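Local coordinates for Alr4995 protein (Nostoc sp., PDB 6LRH), which acts as a bifunctional arginine dihydrolase and ornithine cyclodeaminase, with one domain that hydrolyses the guanidine group of L-arginine, at residues V17-N22 / G62-V67; F188-N193 / D543-V548. The protein carries 1 engineered substitution. All blocks are in the same frame, centred on the assembly; numbering follows the deposited sequence.

Interaction 1: V17-N22 / G62-V67; sequences VDYVIN and GWPDLV. With ARG (arginine), chain C.
Y19 and D65 join the irregular loop 17-22 to a short 3-10 turn at 64-67, whose backbone closes from L66 N to W63 O. I21, N22 and D65 contribute to the arginine pocket of the guanidine-modifying (GME) domain, around the ligand's amino and carboxylate end. The phenol of Y19 approaches D65 from the opposite direction, ring and carboxylate planes 84° apart, and Y19 OH donates to D65 OD2 at 2.5 Å, very short and of doubtful length at this resolution. D65 OD2 also accepts N of the bound arginine at 2.8 Å, so Y19 is a second-shell partner for a first-shell acid. With chi1 at 43°, the Y19 ring is tucked over its own backbone, its edge carrying I21 CG1 in plane and its CE2 resting 4.0 Å from P64 CG. A phenylalanine in place of Y19 would probably leave D65 OD2 without this protein donor and its carboxylate freer to turn beside the arginine's amino group. R139 and D170, from elsewhere in the domain, also bond the ligand. I21 CD1 lies 3.5 Å from O of the bound arginine. N22 ND2 grips that arginine O with a 3.1 Å bond at 154°.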
# COMPACT_ATOMS: atom_id res chain seq x y z
N VAL A 17 -6.11 34.17 32.13
CA VAL A 17 -6.61 33.45 30.98
C VAL A 17 -7.78 32.64 31.49
O VAL A 17 -7.58 31.70 32.24
CB VAL A 17 -5.54 32.54 30.34
CG1 VAL A 17 -6.14 31.73 29.21
CG2 VAL A 17 -4.34 33.35 29.84
N ASP A 18 -8.99 33.03 31.12
CA ASP A 18 -10.21 32.44 31.67
C ASP A 18 -10.98 31.60 30.67
O ASP A 18 -11.93 30.93 31.03
CB ASP A 18 -11.14 33.52 32.21
CG ASP A 18 -10.52 34.33 33.32
OD1 ASP A 18 -9.63 33.80 34.02
OD2 ASP A 18 -10.94 35.48 33.51
N TYR A 19 -10.60 31.67 29.41
CA TYR A 19 -11.26 30.90 28.37
C TYR A 19 -10.30 30.57 27.23
O TYR A 19 -9.12 30.90 27.29
CB TYR A 19 -12.46 31.67 27.83
CG TYR A 19 -12.19 33.13 27.60
CD1 TYR A 19 -11.65 33.58 26.41
CD2 TYR A 19 -12.49 34.07 28.58
CE1 TYR A 19 -11.42 34.91 26.19
CE2 TYR A 19 -12.25 35.40 28.37
CZ TYR A 19 -11.72 35.82 27.18
OH TYR A 19 -11.48 37.15 26.97
N VAL A 20 -10.79 29.90 26.21
CA VAL A 20 -9.94 29.55 25.08
C VAL A 20 -10.61 29.90 23.76
O VAL A 20 -11.50 29.20 23.31
CB VAL A 20 -9.59 28.06 25.10
CG1 VAL A 20 -8.70 27.70 23.92
CG2 VAL A 20 -8.94 27.68 26.41
N ILE A 21 -10.18 31.00 23.16
CA ILE A 21 -10.73 31.44 21.88
C ILE A 21 -9.65 31.67 20.83
O ILE A 21 -9.90 32.29 19.81
CB ILE A 21 -11.56 32.73 22.03
CG1 ILE A 21 -10.68 33.90 22.45
CG2 ILE A 21 -12.70 32.51 23.00
CD1 ILE A 21 -11.44 35.15 22.68
N ASN A 22 -8.45 31.17 21.09
CA ASN A 22 -7.41 31.06 20.07
C ASN A 22 -6.44 29.99 20.55
O ASN A 22 -6.51 29.57 21.69
CB ASN A 22 -6.74 32.42 19.79
CG ASN A 22 -5.74 32.85 20.87
OD1 ASN A 22 -4.75 32.18 21.11
ND2 ASN A 22 -5.98 34.01 21.47
N GLY A 62 -13.85 40.82 34.91
CA GLY A 62 -14.66 39.90 34.14
C GLY A 62 -14.47 40.06 32.65
O GLY A 62 -15.13 39.42 31.85
N TRP A 63 -13.56 40.95 32.28
CA TRP A 63 -13.15 41.09 30.90
C TRP A 63 -11.64 41.16 30.82
O TRP A 63 -11.09 42.21 30.53
CB TRP A 63 -13.79 42.32 30.27
CG TRP A 63 -15.24 42.34 30.50
CD1 TRP A 63 -15.91 43.10 31.41
CD2 TRP A 63 -16.22 41.54 29.84
NE1 TRP A 63 -17.26 42.84 31.34
CE2 TRP A 63 -17.48 41.88 30.38
CE3 TRP A 63 -16.17 40.58 28.82
CZ2 TRP A 63 -18.66 41.30 29.95
CZ3 TRP A 63 -17.35 40.00 28.40
CH2 TRP A 63 -18.57 40.36 28.96
N PRO A 64 -10.97 40.03 31.07
CA PRO A 64 -9.51 40.00 31.12
C PRO A 64 -8.86 40.56 29.86
O PRO A 64 -7.89 41.28 29.99
CB PRO A 64 -9.19 38.51 31.30
CG PRO A 64 -10.40 37.79 30.94
CD PRO A 64 -11.55 38.69 31.26
N ASP A 65 -9.40 40.27 28.69
CA ASP A 65 -8.74 40.65 27.45
C ASP A 65 -8.90 42.13 27.12
O ASP A 65 -8.50 42.58 26.06
CB ASP A 65 -9.24 39.80 26.29
CG ASP A 65 -8.59 38.41 26.24
OD1 ASP A 65 -7.39 38.27 26.57
OD2 ASP A 65 -9.27 37.43 25.85
N LEU A 66 -9.47 42.90 28.03
CA LEU A 66 -9.55 44.33 27.80
C LEU A 66 -8.14 44.93 27.71
O LEU A 66 -7.95 46.00 27.15
CB LEU A 66 -10.38 45.02 28.88
CG LEU A 66 -10.90 46.45 28.64
CD1 LEU A 66 -12.06 46.48 27.70
CD2 LEU A 66 -11.30 47.09 29.94
N VAL A 67 -7.14 44.24 28.25
CA VAL A 67 -5.76 44.74 28.16
C VAL A 67 -5.27 44.85 26.73
O VAL A 67 -4.38 45.63 26.44
CB VAL A 67 -4.77 43.87 28.95
CG1 VAL A 67 -5.08 43.92 30.40
CG2 VAL A 67 -4.79 42.45 28.45
N ARG C . -7.31 36.79 24.01
CA ARG C . -7.35 37.78 22.95
C ARG C . -8.18 37.27 21.80
O ARG C . -8.23 36.08 21.53
CB ARG C . -5.95 38.15 22.46
CG ARG C . -5.96 39.30 21.49
CD ARG C . -4.64 39.54 20.83
NE ARG C . -4.68 40.77 20.05
CZ ARG C . -3.87 41.05 19.04
NH1 ARG C . -3.99 42.20 18.41
NH2 ARG C . -2.94 40.19 18.67
OXT ARG C . -8.81 38.05 21.13

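Interaction 2: F188-N193 / D543-V548; sequences FDSYSN and DMKRGV
OD1 of D543 is gripped twice: by S190 OG at 3.0 Å and by the backbone N of K545 at 3.1 Å. The K545 bond uses the anti lone pair and closes an Asx turn, while the S190 hydroxyl arrives from above the carboxylate plane, 46° out of it. The other oxygen, OD2, accepts the backbone N of S190 on its syn lone pair, a fairly straight bond of 159°. CG of D543 stands anti to the backbone N (chi1 -154°), which carries the carboxylate across to the first turn of helix 190-199.

D189 is the N-cap of that helix, and its OD1 receives S192 N at 3.0 Å and S192 OG at 2.9 Å from opposite faces of the carboxylate plane. The methylenes of K545, its chain bent at chi2, pass the carbonyl O of F188, with K545 CG 3.7 Å from that O. The contact thus joins the helix start in the GME domain to a loop of the C-terminal Rossmann-type region, beside a second subunit whose R468 makes weak bonds to the carbonyls of M544 and K545.

Two carboxylates therefore sit near one helix N-terminus, D189 OD2 and D543 OD2 being 5.0 Å apart; the helix dipole, the backbone donors and a long, weak ion pair from R160 to D189 would probably offset their repulsion.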
# COMPACT_ATOMS: atom_id res chain seq x y z
N PHE A 188 0.02 33.70 5.24
CA PHE A 188 -0.83 34.21 4.17
C PHE A 188 -0.94 33.20 3.05
O PHE A 188 -0.09 32.34 2.93
CB PHE A 188 -0.28 35.54 3.64
CG PHE A 188 -0.14 36.58 4.70
CD1 PHE A 188 -1.23 37.34 5.07
CD2 PHE A 188 1.05 36.77 5.35
CE1 PHE A 188 -1.10 38.28 6.05
CE2 PHE A 188 1.17 37.70 6.33
CZ PHE A 188 0.10 38.46 6.68
N ASP A 189 -1.98 33.28 2.22
CA ASP A 189 -2.06 32.41 1.06
C ASP A 189 -1.28 33.02 -0.08
O ASP A 189 -0.67 34.06 0.08
CB ASP A 189 -3.50 32.14 0.64
CG ASP A 189 -4.27 33.40 0.33
OD1 ASP A 189 -3.65 34.48 0.24
OD2 ASP A 189 -5.50 33.32 0.14
N SER A 190 -1.30 32.37 -1.23
CA SER A 190 -0.43 32.76 -2.33
C SER A 190 -0.86 34.06 -2.98
O SER A 190 -0.03 34.85 -3.38
CB SER A 190 -0.37 31.67 -3.39
OG SER A 190 0.44 30.60 -2.94
N TYR A 191 -2.16 34.29 -3.07
CA TYR A 191 -2.63 35.55 -3.63
C TYR A 191 -2.25 36.73 -2.74
O TYR A 191 -1.83 37.77 -3.24
CB TYR A 191 -4.15 35.49 -3.84
CG TYR A 191 -4.82 36.84 -3.87
CD1 TYR A 191 -5.02 37.52 -5.07
CD2 TYR A 191 -5.25 37.45 -2.69
CE1 TYR A 191 -5.63 38.76 -5.10
CE2 TYR A 191 -5.84 38.69 -2.70
CZ TYR A 191 -6.04 39.33 -3.90
OH TYR A 191 -6.64 40.58 -3.89
N SER A 192 -2.39 36.58 -1.43
CA SER A 192 -2.06 37.65 -0.48
C SER A 192 -0.56 37.97 -0.50
O SER A 192 -0.18 39.13 -0.42
CB SER A 192 -2.48 37.27 0.94
OG SER A 192 -3.88 37.26 1.10
N ASN A 193 0.27 36.94 -0.59
CA ASN A 193 1.70 37.10 -0.75
C ASN A 193 2.08 37.76 -2.07
O ASN A 193 2.99 38.57 -2.11
CB ASN A 193 2.38 35.75 -0.64
CG ASN A 193 2.87 35.46 0.77
OD1 ASN A 193 2.41 34.54 1.42
ND2 ASN A 193 3.80 36.27 1.24
N ASP A 543 -3.14 25.65 -3.54
CA ASP A 543 -2.18 26.56 -2.93
C ASP A 543 -1.08 25.76 -2.22
O ASP A 543 -1.38 24.80 -1.53
CB ASP A 543 -2.91 27.48 -1.94
CG ASP A 543 -2.20 28.80 -1.74
OD1 ASP A 543 -1.12 28.81 -1.12
OD2 ASP A 543 -2.74 29.83 -2.18
N MET A 544 0.18 26.12 -2.41
CA MET A 544 1.26 25.38 -1.77
C MET A 544 1.56 25.86 -0.34
O MET A 544 2.18 25.13 0.43
CB MET A 544 2.52 25.47 -2.62
CG MET A 544 3.34 24.18 -2.61
SD MET A 544 2.68 22.91 -3.70
CE MET A 544 3.23 23.54 -5.28
N LYS A 545 1.13 27.07 0.01
CA LYS A 545 1.29 27.59 1.37
C LYS A 545 0.44 26.79 2.36
O LYS A 545 0.71 26.76 3.56
CB LYS A 545 0.90 29.07 1.43
CG LYS A 545 1.97 30.05 0.95
CD LYS A 545 3.07 30.20 1.98
CE LYS A 545 4.27 30.95 1.42
NZ LYS A 545 5.53 30.59 2.16
N ARG A 546 -0.60 26.18 1.82
CA ARG A 546 -1.45 25.27 2.57
C ARG A 546 -1.24 23.90 1.96
O ARG A 546 -0.84 23.80 0.82
CB ARG A 546 -2.91 25.73 2.49
CG ARG A 546 -3.07 27.26 2.56
CD ARG A 546 -4.37 27.76 1.96
NE ARG A 546 -5.52 27.06 2.52
CZ ARG A 546 -6.73 27.09 1.99
NH1 ARG A 546 -6.96 27.79 0.89
NH2 ARG A 546 -7.72 26.41 2.56
N GLY A 547 -1.48 22.84 2.70
CA GLY A 547 -1.30 21.52 2.12
C GLY A 547 -2.56 21.03 1.44
O GLY A 547 -2.63 19.90 0.98
N VAL A 548 -3.57 21.90 1.37
CA VAL A 548 -4.93 21.46 1.09
C VAL A 548 -5.73 22.34 0.13
O VAL A 548 -5.35 23.47 -0.15
CB VAL A 548 -5.74 21.37 2.40
CG1 VAL A 548 -5.20 20.26 3.30
CG2 VAL A 548 -5.70 22.72 3.13

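Interaction 1 lies within the GME domain, partly buried, its centre about 31 Å from the centre of the chain, whereas interaction 2 is buried and almost at that centre, where two domains meet. Their centres are 30 Å apart and they do not touch, but 17-22, 62-67 and 188-193 all belong to the N-terminal, arginine-binding part of the protein, so only 543-548 reaches in from the Rossmann-type region. Both rely on aspartates that accept several donors. In the first, an acid is shared between a phenol and the substrate; in the second, the acids bond backbone and serine donors, joining the helix start to the Rossmann-type loop with no ligand involved.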